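Amorpha-4,11-diene synthase (Artemisia annua, PDB 4GAX) probably cyclises farnesyl diphosphate to a sesquiterpene such as amorpha-4,11-diene, as a lyase of the terpene synthase family. Local coordinates at residues L448-N460 against L522-Y536. Numbering follows the deposited sequence.
Sequences LLRYKGILGRRLN and LVAVINLVHFLDVLY
Leu459 and Asn460 meet Tyr536 where segments 448-460 and 522-535 of the all-helical terpene synthase fold run side by side in the same direction, their axes 7° apart and 9.6 Å from each other at closest approach; Tyr536 follows directly after the latter. This C-terminal end is the tighter part. Leu459 CB packs on Tyr536 CB at 3.9 Å. Asn460 lays its CB over one face of the Tyr536 ring, a CH-pi contact with CB 3.7 Å from the ring centroid, while CB of Leu535 lies over the rim of the opposite face. CE1 of Tyr536 lies 3.6 Å from the carbonyl O of Gly456, which approaches the ring obliquely. With an alanine in place of Tyr536, the Asn460 CB would probably lose the aromatic face it packs on and a gap would open beside Gly456. One turn back, Leu532 sends CD1 to 3.7 Å from the carbonyl O of Lys452, and the Leu459 side chain crosses that of Leu532 at about a right angle. Toward the N-terminal end the packing thins to methyl contacts, Leu448 CD2 sitting 3.8 Å from Val525 CG1. Between these ends the extended aliphatic part of Lys452 runs over Val529 CG2. Its last torsion (chi4 -51°) bends NZ toward a single water, to which NZ donates only a weak bond (3.4 Å to the water oxygen); this water donates in turn to Leu528 O at 2.8 Å.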
ATOM      1  N   LEU A 448     -10.990   8.256   6.762  1.00 28.54           N
ATOM      2  CA  LEU A 448      -9.807   7.567   6.253  1.00 26.53           C
ATOM      3  C   LEU A 448      -9.707   7.658   4.717  1.00 27.94           C
ATOM      4  O   LEU A 448      -8.623   7.878   4.177  1.00 25.04           O
ATOM      5  CB  LEU A 448      -9.797   6.111   6.704  1.00 25.66           C
ATOM      6  CG  LEU A 448      -8.714   5.182   6.141  1.00 29.95           C
ATOM      7  CD1 LEU A 448      -7.318   5.663   6.529  1.00 30.28           C
ATOM      8  CD2 LEU A 448      -8.930   3.764   6.631  1.00 35.73           C
ATOM      9  N   LEU A 449     -10.831   7.507   4.024  1.00 24.55           N
ATOM     10  CA  LEU A 449     -10.819   7.574   2.562  1.00 32.00           C
ATOM     11  C   LEU A 449     -10.667   9.016   2.088  1.00 27.67           C
ATOM     12  O   LEU A 449     -10.017   9.282   1.077  1.00 26.43           O
ATOM     13  CB  LEU A 449     -12.074   6.929   1.968  1.00 26.39           C
ATOM     14  CG  LEU A 449     -12.202   5.428   2.260  1.00 29.62           C
ATOM     15  CD1 LEU A 449     -13.454   4.835   1.582  1.00 29.80           C
ATOM     16  CD2 LEU A 449     -10.957   4.684   1.834  1.00 27.15           C
ATOM     17  N   ARG A 450     -11.269   9.949   2.821  1.00 24.51           N
ATOM     18  CA  ARG A 450     -11.098  11.370   2.527  1.00 27.57           C
ATOM     19  C   ARG A 450      -9.635  11.762   2.653  1.00 29.02           C
ATOM     20  O   ARG A 450      -9.109  12.521   1.827  1.00 27.09           O
ATOM     21  CB  ARG A 450     -11.923  12.231   3.489  1.00 34.19           C
ATOM     22  CG  ARG A 450     -11.992  13.708   3.091  1.00 34.68           C
ATOM     23  CD  ARG A 450     -12.443  14.576   4.253  1.00 50.88           C
ATOM     24  NE  ARG A 450     -13.480  13.917   5.051  1.00 67.75           N
ATOM     25  CZ  ARG A 450     -13.538  13.944   6.382  1.00 72.31           C
ATOM     26  NH1 ARG A 450     -12.615  14.597   7.081  1.00 72.27           N
ATOM     27  NH2 ARG A 450     -14.520  13.314   7.018  1.00 69.33           N
ATOM     28  N   TYR A 451      -8.985  11.261   3.704  1.00 25.34           N
ATOM     29  CA  TYR A 451      -7.584  11.576   3.951  1.00 28.78           C
ATOM     30  C   TYR A 451      -6.695  10.998   2.841  1.00 20.55           C
ATOM     31  O   TYR A 451      -5.791  11.675   2.343  1.00 32.18           O
ATOM     32  CB  TYR A 451      -7.139  11.050   5.324  1.00 19.41           C
ATOM     33  CG  TYR A 451      -7.637  11.868   6.511  1.00 25.02           C
ATOM     34  CD1 TYR A 451      -7.729  13.255   6.443  1.00 25.21           C
ATOM     35  CD2 TYR A 451      -8.030  11.246   7.689  1.00 26.67           C
ATOM     36  CE1 TYR A 451      -8.177  14.003   7.531  1.00 31.84           C
ATOM     37  CE2 TYR A 451      -8.489  11.982   8.782  1.00 28.61           C
ATOM     38  CZ  TYR A 451      -8.552  13.352   8.699  1.00 36.68           C
ATOM     39  OH  TYR A 451      -8.998  14.074   9.785  1.00 40.02           O
ATOM     40  N   LYS A 452      -6.933   9.735   2.492  1.00 26.54           N
ATOM     41  CA  LYS A 452      -6.233   9.095   1.385  1.00 29.42           C
ATOM     42  C   LYS A 452      -6.345   9.948   0.118  1.00 38.04           C
ATOM     43  O   LYS A 452      -5.337  10.249  -0.535  1.00 34.83           O
ATOM     44  CB  LYS A 452      -6.820   7.706   1.127  1.00 28.14           C
ATOM     45  CG  LYS A 452      -6.161   6.943  -0.016  1.00 29.94           C
ATOM     46  CD  LYS A 452      -6.828   5.573  -0.209  1.00 32.49           C
ATOM     47  CE  LYS A 452      -6.178   4.771  -1.345  1.00 39.90           C
ATOM     48  NZ  LYS A 452      -6.072   5.550  -2.613  1.00 51.81           N
ATOM     49  N   GLY A 453      -7.568  10.359  -0.211  1.00 33.43           N
ATOM     50  CA  GLY A 453      -7.803  11.190  -1.381  1.00 37.01           C
ATOM     51  C   GLY A 453      -7.045  12.510  -1.348  1.00 38.25           C
ATOM     52  O   GLY A 453      -6.451  12.923  -2.351  1.00 32.64           O
ATOM     53  N   ILE A 454      -7.065  13.184  -0.200  1.00 37.67           N
ATOM     54  CA  ILE A 454      -6.380  14.469  -0.064  1.00 26.36           C
ATOM     55  C   ILE A 454      -4.858  14.289  -0.133  1.00 28.43           C
ATOM     56  O   ILE A 454      -4.157  15.052  -0.812  1.00 30.30           O
ATOM     57  CB  ILE A 454      -6.724  15.159   1.266  1.00 32.82           C
ATOM     58  CG1 ILE A 454      -8.213  15.514   1.331  1.00 47.02           C
ATOM     59  CG2 ILE A 454      -5.891  16.426   1.438  1.00 38.84           C
ATOM     60  CD1 ILE A 454      -8.613  16.177   2.646  1.00 46.68           C
ATOM     61  N   LEU A 455      -4.352  13.279   0.569  1.00 28.54           N
ATOM     62  CA  LEU A 455      -2.920  12.987   0.576  1.00 30.91           C
ATOM     63  C   LEU A 455      -2.425  12.683  -0.840  1.00 27.55           C
ATOM     64  O   LEU A 455      -1.356  13.135  -1.241  1.00 30.31           O
ATOM     65  CB  LEU A 455      -2.635  11.794   1.487  1.00 26.89           C
ATOM     66  CG  LEU A 455      -1.197  11.253   1.520  1.00 28.89           C
ATOM     67  CD1 LEU A 455      -0.207  12.315   1.956  1.00 26.91           C
ATOM     68  CD2 LEU A 455      -1.115  10.058   2.447  1.00 30.75           C
ATOM     69  N   GLY A 456      -3.216  11.911  -1.584  1.00 30.44           N
ATOM     70  CA  GLY A 456      -2.890  11.561  -2.954  1.00 29.31           C
ATOM     71  C   GLY A 456      -2.756  12.794  -3.826  1.00 37.58           C
ATOM     72  O   GLY A 456      -1.849  12.878  -4.663  1.00 33.92           O
ATOM     73  N   ARG A 457      -3.659  13.750  -3.627  1.00 33.10           N
ATOM     74  CA  ARG A 457      -3.612  14.997  -4.366  1.00 32.34           C
ATOM     75  C   ARG A 457      -2.384  15.801  -3.957  1.00 30.80           C
ATOM     76  O   ARG A 457      -1.704  16.367  -4.811  1.00 38.97           O
ATOM     77  CB  ARG A 457      -4.894  15.802  -4.131  1.00 36.94           C
ATOM     78  CG  ARG A 457      -5.153  16.901  -5.145  1.00 55.21           C
ATOM     79  CD  ARG A 457      -6.406  17.702  -4.788  1.00 69.32           C
ATOM     80  NE  ARG A 457      -6.445  18.036  -3.366  1.00 80.73           N
ATOM     81  CZ  ARG A 457      -5.686  18.965  -2.788  1.00 90.19           C
ATOM     82  NH1 ARG A 457      -4.816  19.663  -3.508  1.00 94.73           N
ATOM     83  NH2 ARG A 457      -5.796  19.192  -1.487  1.00 90.95           N
ATOM     84  N   ARG A 458      -2.090  15.844  -2.656  1.00 32.92           N
ATOM     85  CA  ARG A 458      -0.933  16.601  -2.172  1.00 35.29           C
ATOM     86  C   ARG A 458       0.376  15.994  -2.669  1.00 39.30           C
ATOM     87  O   ARG A 458       1.293  16.715  -3.066  1.00 39.19           O
ATOM     88  CB  ARG A 458      -0.904  16.672  -0.640  1.00 32.11           C
ATOM     89  CG  ARG A 458      -2.136  17.304   0.006  1.00 45.57           C
ATOM     90  CD  ARG A 458      -2.166  18.815  -0.153  1.00 62.64           C
ATOM     91  NE  ARG A 458      -3.448  19.371   0.279  1.00 75.18           N
ATOM     92  CZ  ARG A 458      -3.722  20.671   0.349  1.00 86.21           C
ATOM     93  NH1 ARG A 458      -2.801  21.568   0.024  1.00 91.14           N
ATOM     94  NH2 ARG A 458      -4.922  21.075   0.750  1.00 87.50           N
ATOM     95  N   LEU A 459       0.472  14.668  -2.630  1.00 29.98           N
ATOM     96  CA  LEU A 459       1.710  14.004  -3.042  1.00 33.77           C
ATOM     97  C   LEU A 459       1.958  14.203  -4.536  1.00 36.63           C
ATOM     98  O   LEU A 459       3.101  14.377  -4.969  1.00 41.32           O
ATOM     99  CB  LEU A 459       1.681  12.516  -2.686  1.00 33.46           C
ATOM    100  CG  LEU A 459       1.849  12.237  -1.184  1.00 32.79           C
ATOM    101  CD1 LEU A 459       1.709  10.750  -0.880  1.00 32.81           C
ATOM    102  CD2 LEU A 459       3.199  12.766  -0.688  1.00 32.26           C
ATOM    103  N   ASN A 460       0.880  14.193  -5.315  1.00 36.43           N
ATOM    104  CA  ASN A 460       0.981  14.401  -6.759  1.00 38.02           C
ATOM    105  C   ASN A 460       1.285  15.861  -7.110  1.00 49.36           C
ATOM    106  O   ASN A 460       1.920  16.137  -8.124  1.00 54.00           O
ATOM    107  CB  ASN A 460      -0.291  13.918  -7.463  1.00 32.40           C
ATOM    108  CG  ASN A 460      -0.144  13.870  -8.976  1.00 54.90           C
ATOM    109  OD1 ASN A 460       0.966  13.945  -9.511  1.00 51.96           O
ATOM    110  ND2 ASN A 460      -1.269  13.729  -9.674  1.00 62.57           N
ATOM    111  N   LEU A 522      -8.863  -3.670   6.011  1.00 17.94           N
ATOM    112  CA  LEU A 522      -8.283  -2.441   6.550  1.00 18.10           C
ATOM    113  C   LEU A 522      -6.804  -2.426   6.186  1.00 18.66           C
ATOM    114  O   LEU A 522      -6.258  -1.372   5.801  1.00 20.33           O
ATOM    115  CB  LEU A 522      -8.480  -2.368   8.069  1.00 20.04           C
ATOM    116  CG  LEU A 522      -7.862  -1.137   8.734  1.00 25.57           C
ATOM    117  CD1 LEU A 522      -8.448   0.122   8.128  1.00 22.04           C
ATOM    118  CD2 LEU A 522      -8.084  -1.155  10.249  1.00 24.28           C
ATOM    119  N   VAL A 523      -6.169  -3.599   6.284  1.00 16.04           N
ATOM    120  CA  VAL A 523      -4.753  -3.750   5.951  1.00 17.69           C
ATOM    121  C   VAL A 523      -4.567  -3.408   4.473  1.00 19.83           C
ATOM    122  O   VAL A 523      -3.615  -2.715   4.109  1.00 18.70           O
ATOM    123  CB  VAL A 523      -4.235  -5.183   6.268  1.00 23.79           C
ATOM    124  CG1 VAL A 523      -2.868  -5.458   5.605  1.00 15.67           C
ATOM    125  CG2 VAL A 523      -4.165  -5.403   7.793  1.00 19.01           C
ATOM    126  N   ALA A 524      -5.495  -3.867   3.631  1.00 21.57           N
ATOM    127  CA  ALA A 524      -5.449  -3.554   2.198  1.00 20.54           C
ATOM    128  C   ALA A 524      -5.536  -2.054   1.979  1.00 21.86           C
ATOM    129  O   ALA A 524      -4.798  -1.504   1.173  1.00 22.01           O
ATOM    130  CB  ALA A 524      -6.598  -4.255   1.446  1.00 18.15           C
ATOM    131  N   VAL A 525      -6.464  -1.401   2.680  1.00 15.72           N
ATOM    132  CA  VAL A 525      -6.613   0.039   2.560  1.00 15.97           C
ATOM    133  C   VAL A 525      -5.315   0.745   2.956  1.00 19.79           C
ATOM    134  O   VAL A 525      -4.859   1.629   2.243  1.00 20.84           O
ATOM    135  CB  VAL A 525      -7.783   0.594   3.411  1.00 22.34           C
ATOM    136  CG1 VAL A 525      -7.736   2.135   3.440  1.00 17.16           C
ATOM    137  CG2 VAL A 525      -9.145   0.105   2.855  1.00 24.33           C
ATOM    138  N   ILE A 526      -4.719   0.357   4.083  1.00 18.15           N
ATOM    139  CA  ILE A 526      -3.545   1.077   4.569  1.00 16.69           C
ATOM    140  C   ILE A 526      -2.366   0.875   3.611  1.00 15.63           C
ATOM    141  O   ILE A 526      -1.557   1.784   3.420  1.00 18.89           O
ATOM    142  CB  ILE A 526      -3.158   0.723   6.046  1.00 22.37           C
ATOM    143  CG1 ILE A 526      -2.208   1.778   6.620  1.00 21.79           C
ATOM    144  CG2 ILE A 526      -2.472  -0.650   6.168  1.00 18.01           C
ATOM    145  CD1 ILE A 526      -2.852   3.135   6.800  1.00 26.36           C
ATOM    146  N   ASN A 527      -2.298  -0.296   2.981  1.00 14.44           N
ATOM    147  CA  ASN A 527      -1.214  -0.561   2.037  1.00 16.14           C
ATOM    148  C   ASN A 527      -1.396   0.339   0.820  1.00 18.69           C
ATOM    149  O   ASN A 527      -0.437   0.936   0.332  1.00 19.24           O
ATOM    150  CB  ASN A 527      -1.186  -2.036   1.617  1.00 15.99           C
ATOM    151  CG  ASN A 527      -0.737  -2.963   2.736  1.00 22.57           C
ATOM    152  OD1 ASN A 527      -0.103  -2.530   3.715  1.00 17.32           O
ATOM    153  ND2 ASN A 527      -1.056  -4.248   2.593  1.00 14.28           N
ATOM    154  N   LEU A 528      -2.634   0.442   0.332  1.00 17.10           N
ATOM    155  CA  LEU A 528      -2.901   1.315  -0.813  1.00 16.28           C
ATOM    156  C   LEU A 528      -2.584   2.775  -0.491  1.00 21.38           C
ATOM    157  O   LEU A 528      -2.139   3.517  -1.364  1.00 18.29           O
ATOM    158  CB  LEU A 528      -4.348   1.177  -1.307  1.00 15.04           C
ATOM    159  CG  LEU A 528      -4.619  -0.156  -2.021  1.00 21.03           C
ATOM    160  CD1 LEU A 528      -6.109  -0.313  -2.328  1.00 29.16           C
ATOM    161  CD2 LEU A 528      -3.804  -0.258  -3.309  1.00 19.08           C
ATOM    162  N   VAL A 529      -2.807   3.196   0.750  1.00 16.41           N
ATOM    163  CA  VAL A 529      -2.428   4.571   1.132  1.00 19.50           C
ATOM    164  C   VAL A 529      -0.911   4.741   1.131  1.00 13.91           C
ATOM    165  O   VAL A 529      -0.388   5.724   0.609  1.00 20.50           O
ATOM    166  CB  VAL A 529      -2.972   4.952   2.543  1.00 23.64           C
ATOM    167  CG1 VAL A 529      -2.466   6.331   2.957  1.00 26.44           C
ATOM    168  CG2 VAL A 529      -4.496   4.937   2.555  1.00 24.16           C
ATOM    169  N   HIS A 530      -0.192   3.783   1.709  1.00 16.47           N
ATOM    170  CA  HIS A 530       1.274   3.862   1.712  1.00 18.89           C
ATOM    171  C   HIS A 530       1.853   3.764   0.303  1.00 23.68           C
ATOM    172  O   HIS A 530       2.889   4.372  -0.009  1.00 21.62           O
ATOM    173  CB  HIS A 530       1.871   2.784   2.627  1.00 18.13           C
ATOM    174  CG  HIS A 530       1.722   3.097   4.082  1.00 18.92           C
ATOM    175  ND1 HIS A 530       1.435   2.138   5.029  1.00 21.29           N
ATOM    176  CD2 HIS A 530       1.828   4.271   4.748  1.00 15.84           C
ATOM    177  CE1 HIS A 530       1.362   2.709   6.220  1.00 19.64           C
ATOM    178  NE2 HIS A 530       1.590   4.005   6.076  1.00 23.00           N
ATOM    179  N   PHE A 531       1.168   3.024  -0.560  1.00 18.54           N
ATOM    180  CA  PHE A 531       1.590   2.956  -1.963  1.00 19.47           C
ATOM    181  C   PHE A 531       1.666   4.321  -2.642  1.00 19.63           C
ATOM    182  O   PHE A 531       2.478   4.536  -3.576  1.00 21.30           O
ATOM    183  CB  PHE A 531       0.681   2.021  -2.770  1.00 18.43           C
ATOM    184  CG  PHE A 531       1.063   1.933  -4.209  1.00 25.03           C
ATOM    185  CD1 PHE A 531       2.209   1.251  -4.585  1.00 27.95           C
ATOM    186  CD2 PHE A 531       0.301   2.552  -5.187  1.00 23.61           C
ATOM    187  CE1 PHE A 531       2.583   1.171  -5.915  1.00 27.34           C
ATOM    188  CE2 PHE A 531       0.669   2.472  -6.530  1.00 27.93           C
ATOM    189  CZ  PHE A 531       1.812   1.777  -6.891  1.00 24.32           C
ATOM    190  N   LEU A 532       0.843   5.261  -2.191  1.00 19.95           N
ATOM    191  CA  LEU A 532       0.817   6.587  -2.835  1.00 21.94           C
ATOM    192  C   LEU A 532       2.186   7.236  -2.752  1.00 25.68           C
ATOM    193  O   LEU A 532       2.578   8.004  -3.639  1.00 25.75           O
ATOM    194  CB  LEU A 532      -0.225   7.511  -2.190  1.00 24.64           C
ATOM    195  CG  LEU A 532      -1.704   7.090  -2.183  1.00 30.08           C
ATOM    196  CD1 LEU A 532      -2.507   7.937  -1.180  1.00 31.13           C
ATOM    197  CD2 LEU A 532      -2.297   7.203  -3.564  1.00 26.76           C
ATOM    198  N   ASP A 533       2.923   6.912  -1.691  1.00 26.58           N
ATOM    199  CA  ASP A 533       4.267   7.456  -1.513  1.00 27.22           C
ATOM    200  C   ASP A 533       5.210   6.938  -2.594  1.00 25.88           C
ATOM    201  O   ASP A 533       6.143   7.632  -2.982  1.00 22.66           O
ATOM    202  CB  ASP A 533       4.813   7.110  -0.119  1.00 25.75           C
ATOM    203  CG  ASP A 533       5.802   8.147   0.395  1.00 42.12           C
ATOM    204  OD1 ASP A 533       5.588   9.364   0.163  1.00 37.05           O
ATOM    205  OD2 ASP A 533       6.797   7.746   1.032  1.00 47.63           O
ATOM    206  N   VAL A 534       4.957   5.721  -3.078  1.00 22.99           N
ATOM    207  CA  VAL A 534       5.730   5.130  -4.173  1.00 23.78           C
ATOM    208  C   VAL A 534       5.220   5.640  -5.512  1.00 27.02           C
ATOM    209  O   VAL A 534       5.992   5.980  -6.420  1.00 27.20           O
ATOM    210  CB  VAL A 534       5.609   3.586  -4.156  1.00 23.85           C
ATOM    211  CG1 VAL A 534       6.108   2.992  -5.473  1.00 30.63           C
ATOM    212  CG2 VAL A 534       6.383   3.012  -2.960  1.00 23.41           C
ATOM    213  N   LEU A 535       3.902   5.692  -5.638  1.00 24.67           N
ATOM    214  CA  LEU A 535       3.277   6.207  -6.851  1.00 36.05           C
ATOM    215  C   LEU A 535       3.803   7.605  -7.180  1.00 37.93           C
ATOM    216  O   LEU A 535       4.196   7.884  -8.315  1.00 38.89           O
ATOM    217  CB  LEU A 535       1.759   6.261  -6.663  1.00 33.81           C
ATOM    218  CG  LEU A 535       0.864   5.851  -7.833  1.00 44.49           C
ATOM    219  CD1 LEU A 535      -0.442   6.648  -7.834  1.00 38.55           C
ATOM    220  CD2 LEU A 535       1.591   5.953  -9.164  1.00 32.29           C
ATOM    221  N   TYR A 536       3.830   8.476  -6.176  1.00 25.97           N
ATOM    222  CA  TYR A 536       4.193   9.866  -6.416  1.00 33.30           C
ATOM    223  C   TYR A 536       5.570  10.243  -5.863  1.00 45.39           C
ATOM    224  O   TYR A 536       5.756  11.352  -5.371  1.00 55.93           O
ATOM    225  CB  TYR A 536       3.114  10.792  -5.846  1.00 30.77           C
ATOM    226  CG  TYR A 536       1.750  10.557  -6.461  1.00 37.41           C
ATOM    227  CD1 TYR A 536       0.688  10.102  -5.690  1.00 41.05           C
ATOM    228  CD2 TYR A 536       1.529  10.777  -7.817  1.00 36.30           C
ATOM    229  CE1 TYR A 536      -0.559   9.881  -6.245  1.00 36.19           C
ATOM    230  CE2 TYR A 536       0.284  10.552  -8.382  1.00 42.86           C
ATOM    231  CZ  TYR A 536      -0.756  10.105  -7.591  1.00 44.64           C
ATOM    232  OH  TYR A 536      -1.996   9.880  -8.144  1.00 50.30           O
TER
HETATM  233  O   HOH W   1      -3.545   3.674  -3.835  1.00 22.81           O